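Local coordinates for thiamine-phosphate synthase (Pyrococcus furiosus, PDB 1XI3), which probably condenses a thiazole phosphate with a hydroxymethylpyrimidine diphosphate to make thiamine phosphate, using magnesium as cofactor, at residues 74-79 and 89-94; 109-114 and 128-133; 18-23 and 44-49; 164-169 and 186-191; 27-32 and 59-64. One frame throughout, in Å; residues are numbered along the deposited sequence.

Contact 1 of 5, residues 74-79 and 89-94; sequences FVDDRV and GVQLGP
The beta-alpha-beta unit of strand 72-76, helix 79-85 and strand 89-92 sets V75 and D77 beside G89 and Q91, the two strands running parallel with their axes 30° apart. V75 N bonds to G89 O, Q91 N to V75 O, and D77 N to Q91 O at 2.7 Å, this last bond lying nearly along the C=O axis and carrying the pairing one residue beyond strand 72-76. F74 CD1 rests 3.5 Å from G89 CA, so close that a CB on G89 would run into F74 CE1, and V90 N sits in plane at the edge of the same ring. These are neighbouring strands of an eight-stranded TIM barrel: F74, D76 and Q91 face its interior, V75 and V90 the helical layer. On that outer side V90 CG2, anti to the backbone N, comes 3.2 Å from V75 O and 4.1 Å from V79 CG2, while L92 CD2 covers D77 O at 3.5 Å. Inside, D76 OD2 lies 3.8 Å from Q91 CB; the Q91 chain bends at chi2 (75°), and its NE2 bonds to S114. D76 is predicted to bind the pyrimidine substrate and D77 magnesium; here D77 OD2 is bonded to T52 of the second subunit.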
# COMPACT_ATOMS: atom_id res chain seq x y z
N PHE A 74 14.36 -3.18 4.27
CA PHE A 74 13.63 -2.42 3.28
C PHE A 74 12.39 -3.15 2.90
O PHE A 74 12.36 -4.38 2.91
CB PHE A 74 14.50 -2.27 2.01
CG PHE A 74 15.72 -1.48 2.26
CD1 PHE A 74 15.66 -0.09 2.31
CD2 PHE A 74 16.92 -2.11 2.59
CE1 PHE A 74 16.82 0.65 2.62
CE2 PHE A 74 18.06 -1.38 2.87
CZ PHE A 74 17.99 -0.01 2.91
N VAL A 75 11.37 -2.38 2.51
CA VAL A 75 10.16 -2.94 1.91
C VAL A 75 10.09 -2.48 0.44
O VAL A 75 10.26 -1.31 0.16
CB VAL A 75 8.89 -2.49 2.67
CG1 VAL A 75 7.64 -3.07 2.01
CG2 VAL A 75 8.98 -2.95 4.12
N ASP A 76 9.79 -3.43 -0.46
CA ASP A 76 9.59 -3.08 -1.88
C ASP A 76 8.23 -2.38 -2.03
O ASP A 76 7.23 -2.90 -1.51
CB ASP A 76 9.60 -4.31 -2.76
CG ASP A 76 9.59 -3.94 -4.23
OD1 ASP A 76 8.76 -4.51 -4.94
OD2 ASP A 76 10.37 -3.07 -4.62
N ASP A 77 8.24 -1.20 -2.68
CA ASP A 77 7.01 -0.46 -3.09
C ASP A 77 6.32 0.22 -1.92
O ASP A 77 6.23 1.46 -1.86
CB ASP A 77 6.09 -1.48 -3.81
CG ASP A 77 4.79 -0.91 -4.38
OD1 ASP A 77 4.13 -1.71 -5.12
OD2 ASP A 77 4.39 0.22 -4.11
N ARG A 78 5.86 -0.59 -0.98
CA ARG A 78 4.81 -0.17 -0.04
C ARG A 78 5.31 0.70 1.11
O ARG A 78 5.81 0.19 2.13
CB ARG A 78 4.03 -1.44 0.49
CG ARG A 78 3.29 -2.19 -0.60
CD ARG A 78 2.05 -1.39 -1.02
NE ARG A 78 1.11 -1.31 0.08
CZ ARG A 78 0.19 -2.25 0.34
NH1 ARG A 78 0.05 -3.28 -0.44
NH2 ARG A 78 -0.57 -2.13 1.39
N VAL A 79 5.14 2.02 0.96
CA VAL A 79 5.55 2.99 1.98
C VAL A 79 4.70 2.84 3.28
O VAL A 79 5.19 3.03 4.40
CB VAL A 79 5.44 4.40 1.43
CG1 VAL A 79 5.67 5.44 2.51
CG2 VAL A 79 6.36 4.59 0.25
N GLY A 89 13.83 1.57 5.23
CA GLY A 89 13.57 2.22 3.95
C GLY A 89 12.60 1.49 3.08
O GLY A 89 12.01 0.47 3.45
N VAL A 90 12.44 2.05 1.89
CA VAL A 90 11.54 1.50 0.87
C VAL A 90 12.28 1.55 -0.48
O VAL A 90 13.07 2.46 -0.72
CB VAL A 90 10.22 2.32 0.79
CG1 VAL A 90 10.51 3.79 0.44
CG2 VAL A 90 9.23 1.67 -0.15
N GLN A 91 12.05 0.54 -1.30
CA GLN A 91 12.57 0.50 -2.67
C GLN A 91 11.44 0.90 -3.62
O GLN A 91 10.33 0.36 -3.51
CB GLN A 91 13.03 -0.93 -3.01
CG GLN A 91 13.65 -1.06 -4.39
CD GLN A 91 15.01 -0.50 -4.41
OE1 GLN A 91 15.68 -0.40 -3.35
NE2 GLN A 91 15.48 -0.10 -5.61
N LEU A 92 11.75 1.82 -4.53
CA LEU A 92 10.74 2.37 -5.44
C LEU A 92 11.18 2.26 -6.89
O LEU A 92 12.25 2.72 -7.24
CB LEU A 92 10.47 3.84 -5.12
CG LEU A 92 9.95 4.15 -3.71
CD1 LEU A 92 9.95 5.65 -3.49
CD2 LEU A 92 8.61 3.55 -3.46
N GLY A 93 10.28 1.72 -7.70
CA GLY A 93 10.46 1.58 -9.14
C GLY A 93 9.46 2.43 -9.92
O GLY A 93 8.65 3.17 -9.36
N PRO A 94 9.53 2.34 -11.25
CA PRO A 94 8.70 3.15 -12.16
C PRO A 94 7.17 3.05 -11.94
O PRO A 94 6.45 4.00 -12.30
CB PRO A 94 9.07 2.61 -13.55
CG PRO A 94 10.36 1.95 -13.37
CD PRO A 94 10.47 1.46 -11.96

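Contact 2 of 5, residues 109-114 and 128-133; sequences LIIGAS and GADYLG
G112, A113 and S114 pair in parallel with Y131, L132 and G133, the strand axes approaching to 4.5 Å at 33°. A113 N bonds to Y131 O and G133 N to A113 O, next to S114, predicted to bind the pyrimidine substrate. Just before them I111 O takes two donors, D130 N at 2.7 Å in the carbonyl plane and Y131 N at 3.2 Å, tilted from it. D130 returns the grip with its side chain: OD1 offers its anti lone pair to I111 N at 2.8 Å, in an almost straight bond (174°). A water donates to both D130 OD1 and L109 O. I110 CG2 lies across D130 CB, 3.7 Å away. With CG between the backbone N and the carbonyl carbon (chi1 71°), the Y131 ring covers G112, whose CA stands 3.3 Å above the ring plane, offset toward the rim, in a CH-pi contact; a CB on G112 would collide with the ring. Y131 OH bonds to Y18 OH. An alanine in place of Y131 would probably open a gap over G112 and leave Y18 OH without this hydroxyl partner. On the other face A113 CB meets A129 CB at 3.9 Å. There A113 and L132 pack on A124 of helix 118-127, the crossover of this beta-alpha-beta unit, while I111 leans on helix 99-105, and strand 89-92 bonds to the far edge of strand 110-115.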
# COMPACT_ATOMS: atom_id res chain seq x y z
N LEU A 109 12.46 7.68 5.97
CA LEU A 109 12.82 6.47 5.28
C LEU A 109 13.97 6.68 4.31
O LEU A 109 14.05 7.72 3.63
CB LEU A 109 11.61 5.89 4.48
CG LEU A 109 10.47 5.32 5.27
CD1 LEU A 109 9.40 4.83 4.30
CD2 LEU A 109 10.86 4.23 6.24
N ILE A 110 14.85 5.70 4.25
CA ILE A 110 15.86 5.63 3.20
C ILE A 110 15.13 5.21 1.94
O ILE A 110 14.35 4.28 1.95
CB ILE A 110 16.91 4.58 3.55
CG1 ILE A 110 17.64 4.98 4.84
CG2 ILE A 110 17.87 4.39 2.41
CD1 ILE A 110 18.49 3.93 5.41
N ILE A 111 15.42 5.90 0.85
CA ILE A 111 14.80 5.64 -0.44
C ILE A 111 15.79 4.96 -1.39
O ILE A 111 16.82 5.53 -1.77
CB ILE A 111 14.31 6.92 -1.10
CG1 ILE A 111 13.35 7.71 -0.19
CG2 ILE A 111 13.68 6.61 -2.48
CD1 ILE A 111 12.10 7.05 0.24
N GLY A 112 15.46 3.75 -1.80
CA GLY A 112 16.16 3.11 -2.87
C GLY A 112 15.33 3.27 -4.13
O GLY A 112 14.11 3.16 -4.07
N ALA A 113 16.01 3.48 -5.25
CA ALA A 113 15.36 3.59 -6.55
C ALA A 113 15.79 2.48 -7.49
O ALA A 113 17.00 2.29 -7.73
CB ALA A 113 15.69 4.96 -7.15
N SER A 114 14.82 1.78 -8.09
CA SER A 114 15.07 0.73 -9.07
C SER A 114 15.21 1.41 -10.43
O SER A 114 14.28 2.10 -10.87
CB SER A 114 13.94 -0.30 -9.13
OG SER A 114 13.83 -1.05 -7.92
N GLY A 128 16.48 12.70 -5.27
CA GLY A 128 16.93 12.49 -3.89
C GLY A 128 16.95 11.05 -3.38
O GLY A 128 16.93 10.83 -2.16
N ALA A 129 17.02 10.07 -4.29
CA ALA A 129 17.21 8.69 -3.89
C ALA A 129 18.46 8.60 -3.04
O ALA A 129 19.45 9.30 -3.30
CB ALA A 129 17.33 7.79 -5.08
N ASP A 130 18.42 7.73 -2.02
CA ASP A 130 19.60 7.47 -1.20
C ASP A 130 20.53 6.42 -1.77
O ASP A 130 21.74 6.49 -1.55
CB ASP A 130 19.14 7.07 0.21
CG ASP A 130 18.41 8.19 0.90
OD1 ASP A 130 17.21 8.08 1.18
OD2 ASP A 130 19.07 9.23 1.14
N TYR A 131 19.98 5.45 -2.49
CA TYR A 131 20.79 4.50 -3.24
C TYR A 131 20.01 4.03 -4.43
O TYR A 131 18.81 4.29 -4.56
CB TYR A 131 21.24 3.29 -2.37
CG TYR A 131 20.12 2.33 -2.01
CD1 TYR A 131 19.28 2.57 -0.90
CD2 TYR A 131 19.86 1.22 -2.79
CE1 TYR A 131 18.23 1.70 -0.59
CE2 TYR A 131 18.81 0.35 -2.48
CZ TYR A 131 17.98 0.60 -1.39
OH TYR A 131 16.94 -0.26 -1.15
N LEU A 132 20.74 3.38 -5.33
CA LEU A 132 20.16 2.85 -6.55
C LEU A 132 20.25 1.35 -6.55
O LEU A 132 21.28 0.77 -6.17
CB LEU A 132 20.91 3.33 -7.81
CG LEU A 132 21.01 4.83 -7.98
CD1 LEU A 132 21.71 5.14 -9.31
CD2 LEU A 132 19.64 5.46 -7.96
N GLY A 133 19.18 0.71 -7.01
CA GLY A 133 19.20 -0.68 -7.45
C GLY A 133 19.30 -0.66 -8.97
O GLY A 133 18.30 -0.48 -9.63
O HOH W 1 16.09 9.38 3.45

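Contact 3 of 5, residues 18-23 and 44-49; sequences YVITDR and QMRIKN
V19, I20 and T21 run beside Q44 and M45 in parallel, the directions of the touching parts 20° apart, with Q44 N bonded to V19 O and T21 N to Q44 O. Beyond this ladder a side chain takes over: T21 OG1 accepts from R46 N at 3.0 Å in a nearly straight bond (177°). The same hydroxyl donates to a water 2.7 Å from T21 OG1, which also accepts from R23 N and donates to R46 O. Strands 17-20 and 42-45, joined through helix 28-37, are the first two of the TIM barrel, and the contact reaches past their C-terminal ends, where such enzymes carry their active site; Q44 to K48 are predicted to bind the pyrimidine substrate. Q44, extended beyond CG, brings NE2 to 3.0 Å from Y18 OH. That hydroxyl, shared with Y131, lies in the amide plane, which stands 82° from the Y18 ring. I20 lies side by side with Q44, its CG2 3.6 Å from Q44 OE1 and 3.8 Å from R46 CB. An alanine in place of Q44 would probably leave Y18 OH without its amide donor and open a gap next to I20 CG2. Farther out, I47 CG2 sits 3.8 Å above the centre of the R23 guanidinium plane, a group held by salt bridges to E28 and E54.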
# COMPACT_ATOMS: atom_id res chain seq x y z
N TYR A 18 22.74 -7.73 -0.26
CA TYR A 18 21.37 -7.29 -0.17
C TYR A 18 20.48 -8.44 -0.66
O TYR A 18 20.50 -8.80 -1.81
CB TYR A 18 21.27 -6.05 -1.07
CG TYR A 18 20.00 -5.23 -0.98
CD1 TYR A 18 20.04 -3.94 -0.47
CD2 TYR A 18 18.80 -5.72 -1.45
CE1 TYR A 18 18.88 -3.15 -0.38
CE2 TYR A 18 17.61 -4.93 -1.36
CZ TYR A 18 17.66 -3.67 -0.83
OH TYR A 18 16.52 -2.89 -0.77
N VAL A 19 19.74 -9.07 0.25
CA VAL A 19 18.95 -10.25 -0.05
C VAL A 19 17.46 -9.89 -0.06
O VAL A 19 16.93 -9.29 0.90
CB VAL A 19 19.22 -11.40 0.98
CG1 VAL A 19 18.26 -12.54 0.81
CG2 VAL A 19 20.63 -11.89 0.84
N ILE A 20 16.77 -10.33 -1.11
CA ILE A 20 15.38 -9.98 -1.33
C ILE A 20 14.55 -11.25 -1.23
O ILE A 20 14.90 -12.30 -1.76
CB ILE A 20 15.20 -9.32 -2.72
CG1 ILE A 20 16.08 -8.04 -2.85
CG2 ILE A 20 13.71 -9.03 -2.97
CD1 ILE A 20 16.18 -7.47 -4.21
N THR A 21 13.42 -11.15 -0.54
CA THR A 21 12.53 -12.32 -0.36
C THR A 21 11.84 -12.72 -1.64
O THR A 21 11.67 -11.90 -2.53
CB THR A 21 11.43 -12.09 0.74
OG1 THR A 21 10.45 -11.14 0.30
CG2 THR A 21 12.07 -11.70 2.10
N ASP A 22 11.40 -13.97 -1.71
CA ASP A 22 10.52 -14.41 -2.80
C ASP A 22 9.77 -15.64 -2.37
O ASP A 22 10.30 -16.75 -2.42
CB ASP A 22 11.33 -14.68 -4.07
CG ASP A 22 10.44 -15.00 -5.27
OD1 ASP A 22 9.20 -15.13 -5.09
OD2 ASP A 22 10.96 -15.04 -6.41
N ARG A 23 8.54 -15.44 -1.88
CA ARG A 23 7.72 -16.54 -1.38
C ARG A 23 7.35 -17.55 -2.47
O ARG A 23 6.84 -18.64 -2.16
CB ARG A 23 6.46 -16.00 -0.71
CG ARG A 23 5.57 -15.18 -1.64
CD ARG A 23 4.23 -14.78 -1.01
NE ARG A 23 4.38 -14.21 0.32
CZ ARG A 23 3.38 -13.96 1.16
NH1 ARG A 23 2.12 -14.19 0.80
NH2 ARG A 23 3.66 -13.48 2.36
N GLN A 44 15.30 -7.10 1.94
CA GLN A 44 14.14 -6.43 1.37
C GLN A 44 12.99 -7.43 1.33
O GLN A 44 13.09 -8.51 0.71
CB GLN A 44 14.41 -5.88 -0.03
CG GLN A 44 13.23 -5.18 -0.63
CD GLN A 44 13.42 -4.95 -2.11
OE1 GLN A 44 12.74 -5.55 -2.94
NE2 GLN A 44 14.39 -4.12 -2.46
N MET A 45 11.88 -7.05 1.96
CA MET A 45 10.64 -7.76 1.88
C MET A 45 9.90 -7.36 0.62
O MET A 45 9.49 -6.22 0.48
CB MET A 45 9.77 -7.47 3.10
CG MET A 45 8.51 -8.28 3.14
SD MET A 45 7.50 -8.10 4.65
CE MET A 45 6.73 -6.53 4.35
N ARG A 46 9.69 -8.32 -0.27
CA ARG A 46 9.05 -8.04 -1.56
C ARG A 46 7.92 -9.05 -1.72
O ARG A 46 8.16 -10.22 -2.06
CB ARG A 46 10.07 -8.15 -2.70
CG ARG A 46 9.51 -7.87 -4.07
CD ARG A 46 10.55 -7.93 -5.14
NE ARG A 46 9.89 -7.74 -6.42
CZ ARG A 46 9.32 -8.70 -7.14
NH1 ARG A 46 9.34 -9.97 -6.72
NH2 ARG A 46 8.74 -8.40 -8.31
N ILE A 47 6.69 -8.60 -1.44
CA ILE A 47 5.50 -9.45 -1.48
C ILE A 47 4.48 -8.89 -2.49
O ILE A 47 4.08 -7.74 -2.37
CB ILE A 47 4.85 -9.51 -0.13
CG1 ILE A 47 5.82 -10.08 0.92
CG2 ILE A 47 3.62 -10.36 -0.18
CD1 ILE A 47 5.31 -9.99 2.30
N LYS A 48 4.10 -9.70 -3.45
CA LYS A 48 3.01 -9.38 -4.41
C LYS A 48 1.72 -10.07 -3.97
O LYS A 48 1.75 -11.22 -3.55
CB LYS A 48 3.40 -9.91 -5.79
N ASN A 49 0.60 -9.37 -4.06
CA ASN A 49 -0.71 -9.98 -3.92
C ASN A 49 -0.94 -10.67 -2.58
O ASN A 49 -1.37 -11.84 -2.54
CB ASN A 49 -0.96 -10.97 -5.06
CG ASN A 49 -0.78 -10.33 -6.43
OD1 ASN A 49 0.08 -10.75 -7.22
ND2 ASN A 49 -1.58 -9.31 -6.70
O HOH W 2 8.43 -12.61 -0.83

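Contact 4 of 5, residues 164-169 and 186-191; sequences PVVAIG and GIAVIS. With SO4 (sulfate ion), chain C.
A water bridges the two segments between G169 N and A188 O, beyond the bond from A188 N to A167 O: it accepts from G169 N at 2.8 Å and donates to A188 O at 2.7 Å. Its second proton goes to O3 of a sulfate, probably picked up from the crystallisation liquor. That ion takes I190 N on O3 at 3.1 Å and S191 N on O2 at 3.0 Å, with G170 N as a further donor. I190 and S191 are predicted to bind the thiazole phosphate, so the position of the sulfate is consistent with that of the substrate phosphate; it lies at the start of helix 191-194, whose dipole would probably steady the negative charge. Below the site, strands 165-168 and 186-189, connected through helix 176-180, are the last two of the TIM barrel and run parallel with axes 37° apart. A167 N bonds to G186 O, and A188 N meets A167 O at 2.8 Å. Toward the barrel interior A188 CB fits against V166 CG1 at 3.7 Å and I168 CG1 at 3.9 Å, the latter carbon anti to the backbone N (chi1 -170°). A167 and I187 face outward onto V179. At G169, phi is positive (112°), and a CB would jam against the carbonyl O of I168.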
# COMPACT_ATOMS: atom_id res chain seq x y z
N PRO A 164 25.31 5.51 -3.39
CA PRO A 164 25.60 4.10 -3.51
C PRO A 164 24.76 3.39 -4.56
O PRO A 164 23.60 3.74 -4.77
CB PRO A 164 25.27 3.54 -2.14
CG PRO A 164 25.40 4.71 -1.22
CD PRO A 164 24.96 5.88 -2.01
N VAL A 165 25.40 2.42 -5.19
CA VAL A 165 24.77 1.60 -6.24
C VAL A 165 24.86 0.13 -5.85
O VAL A 165 25.96 -0.39 -5.59
CB VAL A 165 25.45 1.83 -7.61
CG1 VAL A 165 24.76 0.95 -8.69
CG2 VAL A 165 25.48 3.30 -7.97
N VAL A 166 23.70 -0.54 -5.80
CA VAL A 166 23.59 -1.97 -5.62
C VAL A 166 23.21 -2.58 -6.97
O VAL A 166 22.21 -2.19 -7.58
CB VAL A 166 22.53 -2.32 -4.57
CG1 VAL A 166 22.44 -3.79 -4.39
CG2 VAL A 166 22.87 -1.63 -3.24
N ALA A 167 24.03 -3.50 -7.47
CA ALA A 167 23.71 -4.21 -8.72
C ALA A 167 22.61 -5.22 -8.45
O ALA A 167 22.59 -5.83 -7.39
CB ALA A 167 24.94 -4.97 -9.23
N ILE A 168 21.72 -5.44 -9.44
CA ILE A 168 20.70 -6.44 -9.30
C ILE A 168 20.41 -7.11 -10.64
O ILE A 168 20.50 -6.46 -11.70
CB ILE A 168 19.38 -5.83 -8.70
CG1 ILE A 168 18.42 -6.96 -8.33
CG2 ILE A 168 18.78 -4.81 -9.63
CD1 ILE A 168 17.22 -6.55 -7.53
N GLY A 169 20.06 -8.38 -10.57
CA GLY A 169 19.48 -9.08 -11.70
C GLY A 169 20.37 -10.16 -12.26
O GLY A 169 21.39 -9.85 -12.90
N GLY A 186 27.51 -2.98 -3.62
CA GLY A 186 26.89 -4.20 -3.19
C GLY A 186 26.20 -4.92 -4.31
O GLY A 186 26.05 -4.40 -5.42
N ILE A 187 25.78 -6.14 -4.00
CA ILE A 187 24.98 -6.95 -4.90
C ILE A 187 23.68 -7.37 -4.23
O ILE A 187 23.65 -7.68 -3.05
CB ILE A 187 25.73 -8.17 -5.43
CG1 ILE A 187 26.25 -9.05 -4.26
CG2 ILE A 187 26.88 -7.70 -6.29
CD1 ILE A 187 26.77 -10.42 -4.68
N ALA A 188 22.60 -7.33 -5.02
CA ALA A 188 21.30 -7.77 -4.61
C ALA A 188 20.99 -9.08 -5.29
O ALA A 188 21.15 -9.21 -6.51
CB ALA A 188 20.24 -6.72 -4.93
N VAL A 189 20.53 -10.04 -4.50
CA VAL A 189 20.21 -11.36 -4.99
C VAL A 189 18.83 -11.82 -4.53
O VAL A 189 18.39 -11.50 -3.42
CB VAL A 189 21.29 -12.39 -4.57
CG1 VAL A 189 22.62 -12.08 -5.26
CG2 VAL A 189 21.46 -12.43 -3.07
N ILE A 190 18.18 -12.60 -5.40
CA ILE A 190 16.94 -13.29 -5.05
C ILE A 190 17.19 -14.79 -5.26
O ILE A 190 17.39 -15.52 -4.29
CB ILE A 190 15.74 -12.78 -5.89
CG1 ILE A 190 15.71 -11.24 -5.89
CG2 ILE A 190 14.44 -13.39 -5.34
CD1 ILE A 190 14.41 -10.61 -6.43
N SER A 191 17.22 -15.21 -6.51
CA SER A 191 17.26 -16.64 -6.84
C SER A 191 18.50 -17.36 -6.31
O SER A 191 18.40 -18.51 -5.88
CB SER A 191 17.13 -16.85 -8.37
OG SER A 191 18.26 -16.37 -9.04
S SO4 C . 17.69 -12.78 -9.54
O1 SO4 C . 18.56 -13.67 -10.34
O2 SO4 C . 16.66 -13.69 -9.05
O3 SO4 C . 18.45 -12.22 -8.42
O4 SO4 C . 17.34 -11.70 -10.40
O HOH W 3 20.48 -10.52 -8.78

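Contact 5 of 5, residues 27-32 and 59-64; sequences PEVESV and GKTLRQ
V29 CG1 and T61 CG2, both anti to their own backbone N (the V29 torsion is 177°), face one another across the gap between two helices and touch at 3.7 Å, the two side chains crossing at about a right angle. L62 does the rest. Its CG stands anti to the carbonyl carbon (chi1 -58°), and from there the CD2 methyl presses into the other helix, 3.8 Å from V32 CB and 3.9 Å from V29 CA, with E28 O 4.0 Å away. Both V32 methyls lie about as near, so CD2 is lodged against one turn of backbone and side chain. Helices 28-37 and 52-68 are side by side in the outer layer of the TIM barrel, nearly parallel at 13°, their axes 10.1 Å apart. No hydrogen bond passes between the two segments. Toward the sheet, V32 packs on I43, and L62 on M45 and F73, so this apolar seam runs on into the outer face of the strands. At the start of helix 28-37, P27 is the N-cap residue; its O receives S31 N and S31 OG from opposite faces of the carbonyl plane, the hydroxyl at 2.8 Å. E28 leads its carboxylate away from L62, toward R23. T61 OG1 turns back to its own helix, in a weak hydrogen bond to E57 O.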
# COMPACT_ATOMS: atom_id res chain seq x y z
N PRO A 27 9.42 -19.41 2.00
CA PRO A 27 8.69 -18.46 2.86
C PRO A 27 9.64 -17.44 3.48
O PRO A 27 10.80 -17.74 3.75
CB PRO A 27 8.05 -19.35 3.94
CG PRO A 27 8.22 -20.77 3.45
CD PRO A 27 9.36 -20.79 2.52
N GLU A 28 9.11 -16.27 3.77
CA GLU A 28 9.97 -15.13 4.09
C GLU A 28 10.67 -15.27 5.44
O GLU A 28 11.88 -15.05 5.54
CB GLU A 28 9.15 -13.85 4.09
CG GLU A 28 8.71 -13.35 2.71
CD GLU A 28 7.28 -13.65 2.35
OE1 GLU A 28 6.56 -14.27 3.16
OE2 GLU A 28 6.87 -13.26 1.22
N VAL A 29 9.92 -15.64 6.49
CA VAL A 29 10.49 -15.60 7.83
C VAL A 29 11.60 -16.63 7.98
O VAL A 29 12.69 -16.31 8.49
CB VAL A 29 9.41 -15.74 8.92
CG1 VAL A 29 10.06 -15.78 10.30
CG2 VAL A 29 8.44 -14.55 8.84
N GLU A 30 11.32 -17.85 7.54
CA GLU A 30 12.31 -18.94 7.59
C GLU A 30 13.56 -18.61 6.80
O GLU A 30 14.67 -18.80 7.29
CB GLU A 30 11.73 -20.21 6.98
N SER A 31 13.36 -18.12 5.57
CA SER A 31 14.49 -17.88 4.66
C SER A 31 15.32 -16.66 5.08
O SER A 31 16.56 -16.66 4.99
CB SER A 31 13.99 -17.79 3.21
OG SER A 31 13.24 -16.63 3.00
N VAL A 32 14.67 -15.62 5.57
CA VAL A 32 15.39 -14.44 6.05
C VAL A 32 16.27 -14.78 7.27
O VAL A 32 17.42 -14.33 7.35
CB VAL A 32 14.44 -13.28 6.36
CG1 VAL A 32 15.15 -12.22 7.13
CG2 VAL A 32 13.87 -12.71 5.05
N GLY A 59 6.19 -8.23 8.10
CA GLY A 59 7.12 -7.12 8.22
C GLY A 59 7.61 -6.89 9.64
O GLY A 59 8.77 -6.56 9.88
N LYS A 60 6.68 -7.02 10.59
CA LYS A 60 7.03 -6.83 11.99
C LYS A 60 8.07 -7.89 12.39
O LYS A 60 9.07 -7.58 13.07
CB LYS A 60 5.79 -6.89 12.85
CG LYS A 60 4.86 -5.71 12.67
CD LYS A 60 5.14 -4.64 13.67
N THR A 61 7.83 -9.13 11.99
CA THR A 61 8.77 -10.22 12.30
C THR A 61 10.14 -9.99 11.67
O THR A 61 11.17 -10.12 12.30
CB THR A 61 8.20 -11.58 11.89
OG1 THR A 61 6.98 -11.81 12.61
CG2 THR A 61 9.21 -12.70 12.24
N LEU A 62 10.16 -9.63 10.38
CA LEU A 62 11.43 -9.35 9.71
C LEU A 62 12.13 -8.11 10.26
O LEU A 62 13.35 -8.05 10.27
CB LEU A 62 11.22 -9.21 8.18
CG LEU A 62 10.59 -10.43 7.47
CD1 LEU A 62 10.60 -10.15 5.98
CD2 LEU A 62 11.30 -11.74 7.75
N ARG A 63 11.38 -7.14 10.74
CA ARG A 63 11.96 -5.96 11.39
C ARG A 63 12.73 -6.41 12.62
O ARG A 63 13.85 -5.93 12.83
CB ARG A 63 10.88 -4.96 11.77
CG ARG A 63 11.38 -3.79 12.59
CD ARG A 63 12.28 -2.85 11.87
NE ARG A 63 13.63 -3.32 11.57
CZ ARG A 63 14.59 -2.56 11.03
NH1 ARG A 63 14.35 -1.29 10.71
NH2 ARG A 63 15.79 -3.08 10.78
N GLN A 64 12.12 -7.28 13.42
CA GLN A 64 12.78 -7.81 14.63
C GLN A 64 14.03 -8.60 14.30
O GLN A 64 15.09 -8.37 14.88
CB GLN A 64 11.79 -8.66 15.45
CG GLN A 64 12.30 -9.09 16.84
CD GLN A 64 11.18 -9.71 17.70
OE1 GLN A 64 10.04 -9.21 17.73
NE2 GLN A 64 11.50 -10.82 18.40

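How the contacts relate
Contacts 1 to 4 are four strand pairs of one closed parallel barrel: contact 3 joins the first and second strands, contact 1 the third and fourth, contact 2 the fifth and sixth, contact 4 the seventh and eighth. Backbone bonds link each pair to the next, and strand 186-189 bonds back to strand 17-20, completing the ring. Centres of contacts 1 and 2 are 9 Å apart, those of contacts 2 and 3 about 17 Å, yet Y131 and Y18 still meet inside. Contact 5 lies outside, about 10 Å from contact 3 between centres, its segments alternating with those of contact 3 along the chain. Residues of the predicted pyrimidine, magnesium and thiazole phosphate sites are thus spread over contacts 1 to 4.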